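Local coordinates for flagellar motor switch protein FliG (Thermotoga maritima, PDB 5TDY), which probably forms part of the switch complex proposed to sit at the base of the flagellar basal body, its N-terminal domain, present here, pairing with the M-ring protein FliF, at residues 4-10 with 53-57. Numbering follows the deposited sequence.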
loop_
_atom_site.group_PDB
_atom_site.type_symbol
_atom_site.label_atom_id
_atom_site.label_comp_id
_atom_site.label_asym_id
_atom_site.label_seq_id
_atom_site.Cartn_x
_atom_site.Cartn_y
_atom_site.Cartn_z
ATOM N N LYS B 4 11.790 -0.797 -10.513
ATOM C CA LYS B 4 10.609 -1.631 -10.717
ATOM C C LYS B 4 10.623 -2.746 -9.649
ATOM O O LYS B 4 9.595 -2.983 -8.995
ATOM C CB LYS B 4 10.562 -2.155 -12.174
ATOM C CG LYS B 4 10.045 -3.578 -12.445
ATOM C CD LYS B 4 8.702 -3.909 -11.763
ATOM C CE LYS B 4 7.579 -2.945 -12.099
ATOM N NZ LYS B 4 6.285 -3.425 -11.500
ATOM N N LYS B 5 11.755 -3.438 -9.464
ATOM C CA LYS B 5 11.886 -4.440 -8.408
ATOM C C LYS B 5 12.465 -3.769 -7.163
ATOM O O LYS B 5 13.621 -3.329 -7.171
ATOM C CB LYS B 5 12.754 -5.617 -8.860
ATOM C CG LYS B 5 12.382 -6.951 -8.195
ATOM C CD LYS B 5 12.696 -6.993 -6.703
ATOM C CE LYS B 5 12.493 -8.375 -6.111
ATOM N NZ LYS B 5 11.055 -8.657 -5.804
ATOM N N ILE B 6 11.685 -3.750 -6.082
ATOM C CA ILE B 6 11.997 -2.993 -4.873
ATOM C C ILE B 6 12.371 -3.958 -3.753
ATOM O O ILE B 6 11.644 -4.919 -3.481
ATOM C CB ILE B 6 10.806 -2.112 -4.459
ATOM C CG1 ILE B 6 10.333 -1.284 -5.659
ATOM C CG2 ILE B 6 11.179 -1.219 -3.262
ATOM C CD1 ILE B 6 8.938 -0.715 -5.514
ATOM N N ASP B 7 13.494 -3.690 -3.095
ATOM C CA ASP B 7 13.913 -4.469 -1.935
ATOM C C ASP B 7 12.915 -4.294 -0.788
ATOM O O ASP B 7 12.278 -3.250 -0.648
ATOM C CB ASP B 7 15.322 -4.024 -1.529
ATOM C CG ASP B 7 15.739 -4.530 -0.168
ATOM O OD1 ASP B 7 16.203 -5.685 -0.077
ATOM O OD2 ASP B 7 15.616 -3.763 0.803
ATOM N N GLY B 8 12.734 -5.352 0.006
ATOM C CA GLY B 8 11.708 -5.324 1.041
ATOM C C GLY B 8 11.959 -4.280 2.115
ATOM O O GLY B 8 11.019 -3.795 2.753
ATOM N N ARG B 9 13.223 -3.922 2.336
ATOM C CA ARG B 9 13.529 -2.875 3.301
ATOM C C ARG B 9 13.058 -1.520 2.791
ATOM O O ARG B 9 12.466 -0.735 3.543
ATOM C CB ARG B 9 15.031 -2.859 3.592
ATOM C CG ARG B 9 15.549 -4.085 4.356
ATOM C CD ARG B 9 17.075 -4.119 4.368
ATOM N NE ARG B 9 17.615 -4.487 3.057
ATOM C CZ ARG B 9 18.910 -4.494 2.746
ATOM N NH1 ARG B 9 19.819 -4.144 3.650
ATOM N NH2 ARG B 9 19.298 -4.846 1.527
ATOM N N ARG B 10 13.291 -1.241 1.507
ATOM C CA ARG B 10 12.829 0.011 0.923
ATOM C C ARG B 10 11.303 0.081 0.869
ATOM O O ARG B 10 10.718 1.161 1.038
ATOM C CB ARG B 10 13.424 0.182 -0.468
ATOM C CG ARG B 10 12.997 1.453 -1.147
ATOM C CD ARG B 10 13.840 1.755 -2.364
ATOM N NE ARG B 10 13.387 2.989 -3.008
ATOM C CZ ARG B 10 13.778 4.206 -2.642
ATOM N NH1 ARG B 10 14.639 4.350 -1.644
ATOM N NH2 ARG B 10 13.319 5.271 -3.279
ATOM N N GLU B 53 7.172 3.948 -7.629
ATOM C CA GLU B 53 7.518 3.243 -6.402
ATOM C C GLU B 53 6.384 3.349 -5.394
ATOM O O GLU B 53 5.897 2.341 -4.871
ATOM C CB GLU B 53 8.806 3.815 -5.810
ATOM C CG GLU B 53 10.021 2.932 -5.950
ATOM C CD GLU B 53 11.304 3.634 -5.515
ATOM O OE1 GLU B 53 12.357 2.957 -5.471
ATOM O OE2 GLU B 53 11.268 4.860 -5.237
ATOM N N LYS B 54 5.934 4.577 -5.139
ATOM C CA LYS B 54 4.908 4.814 -4.128
ATOM C C LYS B 54 3.635 4.039 -4.442
ATOM O O LYS B 54 3.064 3.379 -3.566
ATOM C CB LYS B 54 4.617 6.307 -4.046
ATOM C CG LYS B 54 3.820 6.743 -2.849
ATOM C CD LYS B 54 4.058 8.238 -2.620
ATOM C CE LYS B 54 3.418 8.714 -1.333
ATOM N NZ LYS B 54 3.588 10.180 -1.103
ATOM N N LYS B 55 3.177 4.118 -5.691
ATOM C CA LYS B 55 1.969 3.414 -6.114
ATOM C C LYS B 55 2.145 1.897 -6.032
ATOM O O LYS B 55 1.233 1.186 -5.597
ATOM C CB LYS B 55 1.615 3.847 -7.538
ATOM C CG LYS B 55 0.265 3.397 -8.056
ATOM C CD LYS B 55 0.106 3.842 -9.519
ATOM C CE LYS B 55 -0.734 2.844 -10.362
ATOM N NZ LYS B 55 -0.169 1.471 -10.456
ATOM N N GLN B 56 3.312 1.387 -6.445
ATOM C CA GLN B 56 3.579 -0.047 -6.340
ATOM C C GLN B 56 3.542 -0.514 -4.893
ATOM O O GLN B 56 2.930 -1.544 -4.573
ATOM C CB GLN B 56 4.938 -0.390 -6.945
ATOM C CG GLN B 56 5.003 -0.451 -8.456
ATOM C CD GLN B 56 6.421 -0.696 -8.949
ATOM O OE1 GLN B 56 6.980 0.111 -9.695
ATOM N NE2 GLN B 56 7.012 -1.811 -8.529
ATOM N N VAL B 57 4.224 0.206 -4.003
ATOM C CA VAL B 57 4.246 -0.201 -2.602
ATOM C C VAL B 57 2.837 -0.185 -2.028
ATOM O O VAL B 57 2.411 -1.130 -1.347
ATOM C CB VAL B 57 5.204 0.699 -1.798
ATOM C CG1 VAL B 57 5.053 0.441 -0.300
ATOM C CG2 VAL B 57 6.638 0.471 -2.244
#
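In the all-helical N-terminal domain of FliG, which co-folds with FliF, the extended segment leading into helix 8-19 and the first turn of that helix illustrate how a chain terminus is held to a helix far along the sequence, here 51-66, by polar bonds with an apolar side chain between them. Near the start of helix 51-66, Glu-53 meets Arg-10 in a two-pronged salt bridge: NE of Arg-10 donates to OE1 of Glu-53 (2.7 Å) and NH2 to OE2 (2.9 Å). The same guanidinium also binds the carbonyls of Ile-46 and Arg-48, so helix 8-19 is tied to the loop preceding helix 51-66 as well. The aliphatic part of Glu-53 covers Ile-6, whose CD1 lies 3.8 Å from CG of Glu-53. One turn on, Gln-56 holds the incoming backbone, its NE2 donating to O of Lys-4 at 2.9 Å. Val-57, which packs also against Val-14 and an aromatic side chain of the FliF chain, touches Ile-6 less closely, CG2 of Val-57 to CD1 of Ile-6 4.2 Å.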